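Local coordinates for protein chymotrypsin-like serine protease (Equine arteritis virus, PDB 1MBM) that cleaves peptide bonds as a chymotrypsin-like serine proteinase, probably acting on the viral replicase polyprotein, at residues V9-G15 with H33-R37; T21-V26 with E62-Q67; T91-E97 with L194-E198; L100-C105 with L146-V152. One frame throughout, in Å; residues are numbered along the deposited sequence.

Contact 1. Residues V9-G15 with H33-R37; sequences VAGSSYG and HVVGR
Val-9 sets the inner end of this contact: its CG1, anti to the backbone N (chi1 177°), leans across to CG1 of Val-34 at 3.8 Å. The same Val-9 side chain also rests on Ala-41, Leu-43 and Thr-30, so the pair belongs to the interior of the barrel. Gly-11 follows at the start of the hairpin loop. Having no side chain, it lets the carbonyls of Val-34 and Val-35 come right up to its CA, with Val-35 O 3.5 Å from Gly-11 CA in a CA-H...O contact. Ser-12 N then bonds to Val-35 O at 2.9 Å, arriving from well above the carbonyl plane, while Ser-12 OG lies over bare Gly-36 CA at 3.4 Å. Here the loop between strands 6-10 and 14-22 of the N-terminal beta-barrel closes over the C-terminal end of the short helix 32-35 and takes up carbonyls there; Gly-36, with positive phi, ends the helical run. Helix residue His-33 is held at ND1 by Asp-59 and has a weak hydrogen bond from NE2 to Ser-114 OG, an arrangement consistent with the catalytic triad of this family. Ser-13 N makes the straighter bond, 3.0 Å to Val-34 O, and Ser-13 CB lies 3.8 Å from His-33 O. The strand resumes at Tyr-14; the N of the next residue, Gly-15, lies 3.7 Å from Val-34 CG1, and Gly-15 CA faces Val-34 CG2 at 3.9 Å.

Contact 2. Residues T21-V26 with E62-Q67; sequences TRNNEV and EAVTTQ
Arg-22 reaches across to Glu-62 end-on, NH2 to OE2 at 3.0 Å and NH1 to OE1 at a longer 3.3 Å. Both oxygens lie close to the guanidinium plane, yet they are met from above the carboxylate plane, because the two flat groups are turned 61° from each other. Arg-22 and Glu-25 are the ends of a type I' turn joining strands 14-22 and 25-31 in a tight hairpin of the N-terminal barrel. From that turn the side chain of Glu-25 runs out beside strand 60-65. Its CB lies 3.9 Å from Thr-65 O; CG, wedged between its own backbone N and carbonyl carbon (chi1 84°), sends the extended chain slantwise over Val-64. CD and OE1 then pass Val-64 CG1, OE1 at 3.6 Å. At the tip, OE2 takes two hydrogens of Arg-22, from NE and NH2, each at 2.9 Å. Next along, Val-26 and Thr-65 form an antiparallel hydrogen-bonded pair, their side chains side by side. The Gln-67 side chain crosses Val-26 at about a right angle, its NE2 near Val-26 CG2 and weakly bonded to Gly-72 O. A water bridges Asn-24 O and Gln-67 N. One guanidinium thus serves two acids: it is held flat at its edge by both, and its positive charge would be expected to offset the repulsion between Glu-25 OE2 and Glu-62 OE2, which stand 5.8 Å apart.

Contact 3. Residues T91-E97 with L194-E198; sequences TATGDEE and LSNRE
Arg-197 and Asn-196, near the very end of the chain, dock on the hairpin of strands 85-91 and 94-100 in the second beta-barrel, whose connection is a type I turn from Thr-91 to Gly-94. Glu-96 is the chief acceptor. Its OE1 takes Arg-197 NE at 2.9 Å on the anti lone pair, in a salt bridge lying near the guanidinium plane, and also receives a water that is bonded to Ser-195 OG. Its OE2 faces the backbone N of Asn-196; that bond is modelled at a doubtfully short 2.5 Å. A bend at chi2 (57°) brings the Glu-96 carboxylate round to the tail. Arg-197 NH1 spends a hydrogen on Thr-93 OG1 at 2.9 Å, again in plane, while Thr-91 CG2 lies over one guanidinium face. NH2 goes to Asp-113 and to Trp-108 O, anchoring the tail to the loop before strand 117-120. Thr-91 OG1 is engaged within its own turn, donating to Gly-94 O at 2.6 Å and accepting from Thr-93 N, an ST turn. Asp-95 is paired with Arg-3. Asn-196 ND2 bonds Gly-193 O, and the amide also addresses the backbone of Glu-97 as a strand neighbour might: OD1 accepts from Glu-97 N at 2.7 Å in a nearly straight bond, and ND2 returns one to Glu-97 O at 3.2 Å, each on a lone pair in the carbonyl plane.

Contact 4. Residues L100-C105 with L146-V152; sequences LSGEVC and LLGADTV
Val-104 lies with its CA against Gly-148 CA at 3.8 Å, a close backbone approach; Gly-148 has a positive phi (103°), at which a side chain would press on the preceding carbonyl O. The loop 100-105, between strands 94-100 and 105-106 of the second barrel, folds into a compact knuckle, and residues 146-152 curve round it on their way from strand 146-147 to strand 152-153. Leu-147 enters one hollow: its CB rests on Ser-101 O and faces Cys-105 SG at 4.0 Å, while its CD2 covers Gly-102 CA, also at 4.0 Å. Having CG beside its backbone N (chi1 -51°) places the leucine fork in that hollow, where Leu-100 CD1 makes a looser touch with Leu-147 CD1. At the far end Val-104 supplies the bump. Its CG2 sits between Asp-150 O, 3.6 Å away, and Val-152 CG1, 3.9 Å away, and the same side chain reaches Ile-176, so the knuckle also meets the C-terminal part of the chain. Glu-103 lies along the outside, its CB near Asp-150 CB and its CG 3.4 Å from Thr-151 O. Two backbone bonds pin the curve, Gly-148 N to Gly-102 O and Asp-150 N to Glu-103 O. One water joins Gly-148 O to Cys-105 N, and another accepts from Ala-149 N beside Gly-102 O and Leu-146 O. The two acids meet through their aliphatic carbons, with Glu-103 OE2 and Asp-150 OD2 kept 5.7 Å apart; the join therefore rests on peptide groups, waters and methyls rather than on charge.

Overall arrangement
From the N terminus, contact 1 opens first and closes a loop of 17 residues when the chain reaches helix 32-35. Contact 2 opens inside that loop and closes beyond it, at residues 62-67, so the two cross; both draw on strand 14-22 and bind parts of the N-terminal barrel, with centres about 20 Å apart. The second barrel begins afterwards. Contact 3 opens there and closes only at the C terminus, after the final helix, while contact 4 closes its smaller loop within that span. Contact 3 ties that sheet to the C-terminal tail; contact 4 joins loop 100-105 to the end strand 146-147 of the same sheet and the chain just beyond. Contacts 2 and 4 lie on opposite sides of the molecule's centre.

Contact 1. Residues V9-G15 with H33-R37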
loop_
_atom_site.group_PDB
_atom_site.type_symbol
_atom_site.label_atom_id
_atom_site.label_comp_id
_atom_site.label_asym_id
_atom_site.label_seq_id
_atom_site.Cartn_x
_atom_site.Cartn_y
_atom_site.Cartn_z
ATOM N N VAL A 9 11.145 8.045 4.030
ATOM C CA VAL A 9 12.247 7.129 4.332
ATOM C C VAL A 9 13.338 7.267 3.264
ATOM O O VAL A 9 13.033 7.287 2.068
ATOM C CB VAL A 9 11.762 5.660 4.380
ATOM C CG1 VAL A 9 12.908 4.707 4.617
ATOM C CG2 VAL A 9 10.696 5.466 5.488
ATOM N N ALA A 10 14.595 7.396 3.704
ATOM C CA ALA A 10 15.737 7.479 2.798
ATOM C C ALA A 10 16.817 6.448 3.152
ATOM O O ALA A 10 17.368 6.463 4.259
ATOM C CB ALA A 10 16.332 8.886 2.815
ATOM N N GLY A 11 17.111 5.569 2.198
ATOM C CA GLY A 11 18.159 4.562 2.317
ATOM C C GLY A 11 18.893 4.532 0.988
ATOM O O GLY A 11 19.455 5.550 0.568
ATOM N N SER A 12 18.891 3.385 0.312
ATOM C CA SER A 12 19.485 3.290 -1.022
ATOM C C SER A 12 18.570 4.002 -2.007
ATOM O O SER A 12 18.988 4.421 -3.093
ATOM C CB SER A 12 19.662 1.834 -1.455
ATOM O OG SER A 12 20.814 1.255 -0.867
ATOM N N SER A 13 17.299 4.111 -1.636
ATOM C CA SER A 13 16.371 4.857 -2.467
ATOM C C SER A 13 15.483 5.750 -1.597
ATOM O O SER A 13 15.639 5.790 -0.379
ATOM C CB SER A 13 15.579 3.923 -3.377
ATOM O OG SER A 13 14.668 4.650 -4.177
ATOM N N TYR A 14 14.562 6.472 -2.222
ATOM C CA TYR A 14 13.713 7.416 -1.506
ATOM C C TYR A 14 12.306 6.886 -1.525
ATOM O O TYR A 14 11.768 6.570 -2.590
ATOM C CB TYR A 14 13.760 8.802 -2.161
ATOM C CG TYR A 14 15.090 9.495 -1.998
ATOM C CD1 TYR A 14 15.621 9.722 -0.734
ATOM C CD2 TYR A 14 15.819 9.903 -3.101
ATOM C CE1 TYR A 14 16.842 10.345 -0.575
ATOM C CE2 TYR A 14 17.046 10.532 -2.954
ATOM C CZ TYR A 14 17.552 10.745 -1.683
ATOM O OH TYR A 14 18.776 11.371 -1.518
ATOM N N GLY A 15 11.719 6.765 -0.344
ATOM C CA GLY A 15 10.396 6.188 -0.243
ATOM C C GLY A 15 9.562 6.743 0.886
ATOM O O GLY A 15 9.855 7.815 1.450
ATOM N N HIS A 33 13.502 -2.375 -0.869
ATOM C CA HIS A 33 14.340 -1.773 -1.906
ATOM C C HIS A 33 14.583 -0.273 -1.657
ATOM O O HIS A 33 15.522 0.302 -2.190
ATOM C CB HIS A 33 13.782 -2.036 -3.307
ATOM C CG HIS A 33 12.579 -1.217 -3.648
ATOM N ND1 HIS A 33 11.301 -1.587 -3.284
ATOM C CD2 HIS A 33 12.455 -0.057 -4.337
ATOM C CE1 HIS A 33 10.444 -0.683 -3.722
ATOM N NE2 HIS A 33 11.118 0.257 -4.362
ATOM N N VAL A 34 13.729 0.351 -0.850
ATOM C CA VAL A 34 13.943 1.729 -0.430
ATOM C C VAL A 34 15.093 1.754 0.587
ATOM O O VAL A 34 15.970 2.629 0.545
ATOM C CB VAL A 34 12.665 2.324 0.189
ATOM C CG1 VAL A 34 12.975 3.601 0.973
ATOM C CG2 VAL A 34 11.631 2.590 -0.904
ATOM N N VAL A 35 15.085 0.775 1.492
ATOM C CA VAL A 35 16.137 0.622 2.500
ATOM C C VAL A 35 17.490 0.321 1.851
ATOM O O VAL A 35 18.456 1.069 2.017
ATOM C CB VAL A 35 15.776 -0.505 3.506
ATOM C CG1 VAL A 35 16.907 -0.747 4.465
ATOM C CG2 VAL A 35 14.516 -0.141 4.278
ATOM N N GLY A 36 17.554 -0.766 1.089
ATOM C CA GLY A 36 18.793 -1.155 0.436
ATOM C C GLY A 36 19.522 -2.227 1.221
ATOM O O GLY A 36 19.252 -2.427 2.405
ATOM N N ARG A 37 20.475 -2.888 0.572
ATOM C CA ARG A 37 21.215 -3.991 1.184
ATOM C C ARG A 37 21.935 -3.669 2.505
ATOM O O ARG A 37 22.014 -4.516 3.382
ATOM C CB ARG A 37 22.177 -4.634 0.176
ATOM C CG ARG A 37 23.470 -5.141 0.813
ATOM C CD ARG A 37 23.893 -6.552 0.444
ATOM N NE ARG A 37 25.286 -6.780 0.822
ATOM C CZ ARG A 37 26.066 -7.712 0.291
ATOM N NH1 ARG A 37 25.598 -8.527 -0.645
ATOM N NH2 ARG A 37 27.318 -7.834 0.700
#

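Contact 2. Residues T21-V26 with E62-Q67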
loop_
_atom_site.group_PDB
_atom_site.type_symbol
_atom_site.label_atom_id
_atom_site.label_comp_id
_atom_site.label_asym_id
_atom_site.label_seq_id
_atom_site.Cartn_x
_atom_site.Cartn_y
_atom_site.Cartn_z
ATOM N N THR A 21 2.148 1.346 16.752
ATOM C CA THR A 21 2.398 0.803 18.079
ATOM C C THR A 21 2.078 -0.694 18.081
ATOM O O THR A 21 1.092 -1.115 17.478
ATOM C CB THR A 21 1.523 1.535 19.132
ATOM O OG1 THR A 21 1.972 2.891 19.265
ATOM C CG2 THR A 21 1.737 0.954 20.525
ATOM N N ARG A 22 2.926 -1.481 18.742
ATOM C CA ARG A 22 2.714 -2.915 18.924
ATOM C C ARG A 22 3.433 -3.408 20.198
ATOM O O ARG A 22 4.646 -3.296 20.305
ATOM C CB ARG A 22 3.231 -3.678 17.702
ATOM C CG ARG A 22 2.901 -5.174 17.696
ATOM C CD ARG A 22 3.573 -5.943 16.562
ATOM N NE ARG A 22 5.018 -5.718 16.538
ATOM C CZ ARG A 22 5.781 -5.865 15.465
ATOM N NH1 ARG A 22 5.244 -6.237 14.313
ATOM N NH2 ARG A 22 7.088 -5.649 15.545
ATOM N N ASN A 23 2.686 -3.941 21.155
ATOM C CA ASN A 23 3.263 -4.489 22.395
ATOM C C ASN A 23 4.434 -3.697 22.998
ATOM O O ASN A 23 5.545 -4.231 23.157
ATOM C CB ASN A 23 3.698 -5.940 22.178
ATOM C CG ASN A 23 2.585 -6.801 21.629
ATOM O OD1 ASN A 23 1.430 -6.644 22.008
ATOM N ND2 ASN A 23 2.927 -7.710 20.721
ATOM N N ASN A 24 4.185 -2.428 23.304
ATOM C CA ASN A 24 5.183 -1.549 23.923
ATOM C C ASN A 24 6.390 -1.206 23.044
ATOM O O ASN A 24 7.400 -0.691 23.527
ATOM C CB ASN A 24 5.638 -2.097 25.280
ATOM C CG ASN A 24 6.072 -1.005 26.227
ATOM O OD1 ASN A 24 5.281 -0.131 26.583
ATOM N ND2 ASN A 24 7.336 -1.040 26.636
ATOM N N GLU A 25 6.303 -1.513 21.758
ATOM C CA GLU A 25 7.365 -1.123 20.846
ATOM C C GLU A 25 6.765 -0.244 19.759
ATOM O O GLU A 25 5.549 -0.263 19.525
ATOM C CB GLU A 25 8.105 -2.345 20.274
ATOM C CG GLU A 25 7.456 -3.001 19.067
ATOM C CD GLU A 25 7.932 -4.431 18.853
ATOM O OE1 GLU A 25 9.127 -4.711 19.118
ATOM O OE2 GLU A 25 7.112 -5.273 18.421
ATOM N N VAL A 26 7.617 0.568 19.140
ATOM C CA VAL A 26 7.201 1.438 18.051
ATOM C C VAL A 26 7.684 0.779 16.770
ATOM O O VAL A 26 8.865 0.449 16.646
ATOM C CB VAL A 26 7.781 2.852 18.229
ATOM C CG1 VAL A 26 7.610 3.676 16.962
ATOM C CG2 VAL A 26 7.116 3.536 19.415
ATOM N N GLU A 62 10.525 -4.078 8.064
ATOM C CA GLU A 62 10.026 -3.628 9.357
ATOM C C GLU A 62 11.152 -3.321 10.335
ATOM O O GLU A 62 12.056 -4.147 10.534
ATOM C CB GLU A 62 9.108 -4.709 9.961
ATOM C CG GLU A 62 8.777 -4.524 11.437
ATOM C CD GLU A 62 7.962 -5.694 11.990
ATOM O OE1 GLU A 62 6.859 -5.943 11.487
ATOM O OE2 GLU A 62 8.433 -6.372 12.914
ATOM N N ALA A 63 11.080 -2.144 10.956
ATOM C CA ALA A 63 12.015 -1.756 12.012
ATOM C C ALA A 63 11.253 -1.557 13.306
ATOM O O ALA A 63 10.058 -1.248 13.290
ATOM C CB ALA A 63 12.732 -0.454 11.653
ATOM N N VAL A 64 11.943 -1.739 14.424
ATOM C CA VAL A 64 11.351 -1.476 15.726
ATOM C C VAL A 64 12.214 -0.476 16.486
ATOM O O VAL A 64 13.436 -0.420 16.305
ATOM C CB VAL A 64 11.133 -2.751 16.576
ATOM C CG1 VAL A 64 10.186 -3.710 15.873
ATOM C CG2 VAL A 64 12.456 -3.428 16.916
ATOM N N THR A 65 11.559 0.356 17.281
ATOM C CA THR A 65 12.240 1.326 18.125
ATOM C C THR A 65 11.343 1.543 19.335
ATOM O O THR A 65 10.431 0.752 19.564
ATOM C CB THR A 65 12.604 2.641 17.349
ATOM O OG1 THR A 65 13.126 3.606 18.259
ATOM C CG2 THR A 65 11.386 3.332 16.778
ATOM N N THR A 66 11.615 2.563 20.137
ATOM C CA THR A 66 10.824 2.783 21.344
ATOM C C THR A 66 10.184 4.164 21.357
ATOM O O THR A 66 10.512 5.027 20.528
ATOM C CB THR A 66 11.683 2.606 22.619
ATOM O OG1 THR A 66 12.849 3.434 22.533
ATOM C CG2 THR A 66 12.251 1.189 22.721
ATOM N N GLN A 67 9.278 4.364 22.317
ATOM C CA GLN A 67 8.587 5.635 22.496
ATOM C C GLN A 67 9.552 6.765 22.848
ATOM O O GLN A 67 9.317 7.909 22.492
ATOM C CB GLN A 67 7.503 5.518 23.578
ATOM C CG GLN A 67 6.198 4.877 23.115
ATOM C CD GLN A 67 5.395 5.785 22.200
ATOM O OE1 GLN A 67 5.530 7.014 22.255
ATOM N NE2 GLN A 67 4.556 5.188 21.359
HETATM O O HOH W 1 8.285 2.051 23.472
#

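Contact 3. Residues T91-E97 with L194-E198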
loop_
_atom_site.group_PDB
_atom_site.type_symbol
_atom_site.label_atom_id
_atom_site.label_comp_id
_atom_site.label_asym_id
_atom_site.label_seq_id
_atom_site.Cartn_x
_atom_site.Cartn_y
_atom_site.Cartn_z
ATOM N N THR A 91 0.186 7.434 1.238
ATOM C CA THR A 91 1.387 8.132 0.792
ATOM C C THR A 91 1.653 9.379 1.619
ATOM O O THR A 91 0.814 9.819 2.412
ATOM C CB THR A 91 1.297 8.507 -0.706
ATOM O OG1 THR A 91 0.532 9.711 -0.871
ATOM C CG2 THR A 91 0.514 7.465 -1.478
ATOM N N ALA A 92 2.823 9.964 1.415
ATOM C CA ALA A 92 3.184 11.187 2.123
ATOM C C ALA A 92 2.401 12.420 1.655
ATOM O O ALA A 92 2.523 13.491 2.244
ATOM C CB ALA A 92 4.655 11.421 2.012
ATOM N N THR A 93 1.597 12.280 0.603
ATOM C CA THR A 93 0.789 13.404 0.134
ATOM C C THR A 93 -0.686 13.059 0.130
ATOM O O THR A 93 -1.448 13.579 -0.678
ATOM C CB THR A 93 1.208 13.873 -1.271
ATOM O OG1 THR A 93 1.460 12.736 -2.101
ATOM C CG2 THR A 93 2.557 14.597 -1.229
ATOM N N GLY A 94 -1.087 12.175 1.037
ATOM C CA GLY A 94 -2.480 11.797 1.143
ATOM C C GLY A 94 -2.739 10.353 0.762
ATOM O O GLY A 94 -1.899 9.700 0.130
ATOM N N ASP A 95 -3.912 9.864 1.152
ATOM C CA ASP A 95 -4.345 8.525 0.819
ATOM C C ASP A 95 -4.793 8.391 -0.628
ATOM O O ASP A 95 -5.586 9.188 -1.138
ATOM C CB ASP A 95 -5.501 8.091 1.715
ATOM C CG ASP A 95 -5.059 7.780 3.124
ATOM O OD1 ASP A 95 -3.852 7.932 3.432
ATOM O OD2 ASP A 95 -5.859 7.402 3.994
ATOM N N GLU A 96 -4.290 7.352 -1.275
ATOM C CA GLU A 96 -4.684 7.027 -2.629
ATOM C C GLU A 96 -5.618 5.818 -2.526
ATOM O O GLU A 96 -5.203 4.748 -2.071
ATOM C CB GLU A 96 -3.430 6.687 -3.429
ATOM C CG GLU A 96 -3.555 6.785 -4.934
ATOM C CD GLU A 96 -4.002 8.153 -5.418
ATOM O OE1 GLU A 96 -3.203 9.113 -5.444
ATOM O OE2 GLU A 96 -5.168 8.254 -5.789
ATOM N N GLU A 97 -6.882 5.989 -2.905
ATOM C CA GLU A 97 -7.829 4.877 -2.889
ATOM C C GLU A 97 -7.615 4.003 -4.120
ATOM O O GLU A 97 -7.629 4.503 -5.240
ATOM C CB GLU A 97 -9.288 5.369 -2.835
ATOM C CG GLU A 97 -10.293 4.221 -2.894
ATOM C CD GLU A 97 -11.704 4.596 -2.453
ATOM O OE1 GLU A 97 -12.471 5.117 -3.289
ATOM O OE2 GLU A 97 -12.059 4.347 -1.280
ATOM N N LEU A 194 -9.240 6.577 -10.003
ATOM C CA LEU A 194 -7.801 6.728 -10.251
ATOM C C LEU A 194 -7.250 8.128 -9.932
ATOM O O LEU A 194 -7.743 9.130 -10.457
ATOM C CB LEU A 194 -7.496 6.359 -11.717
ATOM C CG LEU A 194 -7.757 7.397 -12.825
ATOM C CD1 LEU A 194 -6.444 7.877 -13.432
ATOM C CD2 LEU A 194 -8.662 6.859 -13.921
ATOM N N SER A 195 -6.234 8.178 -9.070
ATOM C CA SER A 195 -5.599 9.430 -8.642
ATOM C C SER A 195 -6.556 10.320 -7.846
ATOM O O SER A 195 -7.271 11.152 -8.410
ATOM C CB SER A 195 -4.987 10.185 -9.826
ATOM O OG SER A 195 -4.586 11.480 -9.435
ATOM N N ASN A 196 -6.542 10.157 -6.526
ATOM C CA ASN A 196 -7.493 10.856 -5.670
ATOM C C ASN A 196 -6.924 11.393 -4.354
ATOM O O ASN A 196 -7.679 11.809 -3.477
ATOM C CB ASN A 196 -8.678 9.923 -5.376
ATOM C CG ASN A 196 -8.235 8.561 -4.844
ATOM O OD1 ASN A 196 -7.625 8.468 -3.783
ATOM N ND2 ASN A 196 -8.542 7.502 -5.586
ATOM N N ARG A 197 -5.604 11.401 -4.214
ATOM C CA ARG A 197 -4.991 11.823 -2.956
ATOM C C ARG A 197 -5.080 13.328 -2.669
ATOM O O ARG A 197 -4.866 13.759 -1.537
ATOM C CB ARG A 197 -3.544 11.319 -2.849
ATOM C CG ARG A 197 -2.531 12.089 -3.671
ATOM C CD ARG A 197 -1.103 11.585 -3.505
ATOM N NE ARG A 197 -0.831 10.416 -4.333
ATOM C CZ ARG A 197 0.352 9.821 -4.422
ATOM N NH1 ARG A 197 1.385 10.279 -3.729
ATOM N NH2 ARG A 197 0.506 8.771 -5.215
ATOM N N GLU A 198 -5.409 14.112 -3.690
ATOM C CA GLU A 198 -5.561 15.555 -3.540
ATOM C C GLU A 198 -7.012 15.931 -3.246
ATOM O O GLU A 198 -7.885 15.066 -3.118
ATOM C CB GLU A 198 -5.061 16.280 -4.796
ATOM C CG GLU A 198 -5.327 15.544 -6.106
ATOM C CD GLU A 198 -6.780 15.609 -6.551
ATOM O OE1 GLU A 198 -7.214 16.688 -7.014
ATOM O OE2 GLU A 198 -7.487 14.581 -6.444
HETATM O O HOH W 2 -3.222 11.731 -7.140
#

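Contact 4. Residues L100-C105 with L146-V152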
loop_
_atom_site.group_PDB
_atom_site.type_symbol
_atom_site.label_atom_id
_atom_site.label_comp_id
_atom_site.label_asym_id
_atom_site.label_seq_id
_atom_site.Cartn_x
_atom_site.Cartn_y
_atom_site.Cartn_z
ATOM N N LEU A 100 -7.553 -3.514 -4.362
ATOM C CA LEU A 100 -6.631 -4.496 -3.835
ATOM C C LEU A 100 -7.247 -5.885 -3.946
ATOM O O LEU A 100 -8.407 -6.072 -3.613
ATOM C CB LEU A 100 -6.293 -4.194 -2.367
ATOM C CG LEU A 100 -5.240 -5.154 -1.796
ATOM C CD1 LEU A 100 -3.993 -4.423 -1.355
ATOM C CD2 LEU A 100 -5.796 -6.046 -0.700
ATOM N N SER A 101 -6.476 -6.830 -4.475
ATOM C CA SER A 101 -6.833 -8.251 -4.510
ATOM C C SER A 101 -5.514 -9.018 -4.562
ATOM O O SER A 101 -4.461 -8.423 -4.766
ATOM C CB SER A 101 -7.692 -8.601 -5.725
ATOM O OG SER A 101 -6.953 -8.498 -6.932
ATOM N N GLY A 102 -5.553 -10.330 -4.379
ATOM C CA GLY A 102 -4.314 -11.097 -4.408
ATOM C C GLY A 102 -3.712 -11.121 -5.806
ATOM O O GLY A 102 -2.499 -11.109 -5.975
ATOM N N GLU A 103 -4.577 -11.118 -6.812
ATOM C CA GLU A 103 -4.142 -11.222 -8.194
ATOM C C GLU A 103 -3.772 -9.896 -8.844
ATOM O O GLU A 103 -2.813 -9.834 -9.610
ATOM C CB GLU A 103 -5.238 -11.883 -9.038
ATOM C CG GLU A 103 -5.523 -13.336 -8.703
ATOM C CD GLU A 103 -6.541 -13.516 -7.581
ATOM O OE1 GLU A 103 -7.014 -12.512 -6.998
ATOM O OE2 GLU A 103 -6.877 -14.680 -7.281
ATOM N N VAL A 104 -4.558 -8.854 -8.575
ATOM C CA VAL A 104 -4.403 -7.567 -9.260
ATOM C C VAL A 104 -4.620 -6.382 -8.309
ATOM O O VAL A 104 -5.598 -6.341 -7.563
ATOM C CB VAL A 104 -5.399 -7.448 -10.450
ATOM C CG1 VAL A 104 -5.333 -6.063 -11.097
ATOM C CG2 VAL A 104 -5.152 -8.533 -11.518
ATOM N N CYS A 105 -3.698 -5.420 -8.328
ATOM C CA CYS A 105 -3.855 -4.218 -7.524
ATOM C C CYS A 105 -3.699 -2.982 -8.417
ATOM O O CYS A 105 -2.772 -2.905 -9.213
ATOM C CB CYS A 105 -2.824 -4.163 -6.385
ATOM S SG CYS A 105 -2.892 -5.505 -5.158
ATOM N N LEU A 146 3.929 -11.450 -2.917
ATOM C CA LEU A 146 3.691 -10.312 -3.784
ATOM C C LEU A 146 2.257 -10.341 -4.340
ATOM O O LEU A 146 1.854 -11.308 -4.989
ATOM C CB LEU A 146 4.728 -10.260 -4.924
ATOM C CG LEU A 146 4.677 -9.001 -5.801
ATOM C CD1 LEU A 146 5.391 -7.798 -5.137
ATOM C CD2 LEU A 146 5.268 -9.272 -7.158
ATOM N N LEU A 147 1.478 -9.299 -4.045
ATOM C CA LEU A 147 0.122 -9.176 -4.563
ATOM C C LEU A 147 0.175 -8.306 -5.803
ATOM O O LEU A 147 0.967 -7.365 -5.853
ATOM C CB LEU A 147 -0.796 -8.477 -3.545
ATOM C CG LEU A 147 -0.829 -9.006 -2.103
ATOM C CD1 LEU A 147 -1.846 -8.218 -1.258
ATOM C CD2 LEU A 147 -1.112 -10.502 -2.066
ATOM N N GLY A 148 -0.663 -8.618 -6.789
ATOM C CA GLY A 148 -0.779 -7.825 -8.003
ATOM C C GLY A 148 -0.111 -8.370 -9.267
ATOM O O GLY A 148 -0.151 -7.719 -10.308
ATOM N N ALA A 149 0.479 -9.560 -9.192
ATOM C CA ALA A 149 1.254 -10.108 -10.316
ATOM C C ALA A 149 0.554 -11.164 -11.166
ATOM O O ALA A 149 1.150 -11.687 -12.115
ATOM C CB ALA A 149 2.571 -10.658 -9.810
ATOM N N ASP A 150 -0.689 -11.497 -10.818
ATOM C CA ASP A 150 -1.435 -12.535 -11.530
ATOM C C ASP A 150 -2.542 -11.938 -12.395
ATOM O O ASP A 150 -2.518 -10.748 -12.706
ATOM C CB ASP A 150 -2.057 -13.521 -10.535
ATOM C CG ASP A 150 -1.061 -14.018 -9.508
ATOM O OD1 ASP A 150 0.090 -14.342 -9.887
ATOM O OD2 ASP A 150 -1.341 -14.106 -8.295
ATOM N N THR A 151 -3.506 -12.768 -12.790
ATOM C CA THR A 151 -4.638 -12.281 -13.576
ATOM C C THR A 151 -5.945 -12.619 -12.912
ATOM O O THR A 151 -6.007 -13.507 -12.071
ATOM C CB THR A 151 -4.673 -12.855 -15.018
ATOM O OG1 THR A 151 -4.992 -14.252 -14.988
ATOM C CG2 THR A 151 -3.315 -12.796 -15.685
ATOM N N VAL A 152 -6.998 -11.914 -13.314
ATOM C CA VAL A 152 -8.344 -12.205 -12.838
ATOM C C VAL A 152 -9.338 -11.705 -13.886
ATOM O O VAL A 152 -9.069 -10.719 -14.577
ATOM C CB VAL A 152 -8.629 -11.547 -11.463
ATOM C CG1 VAL A 152 -8.726 -10.015 -11.601
ATOM C CG2 VAL A 152 -9.907 -12.123 -10.837
HETATM O O HOH W 3 0.331 -11.802 -7.249
HETATM O O HOH W 4 -1.515 -5.483 -10.201
#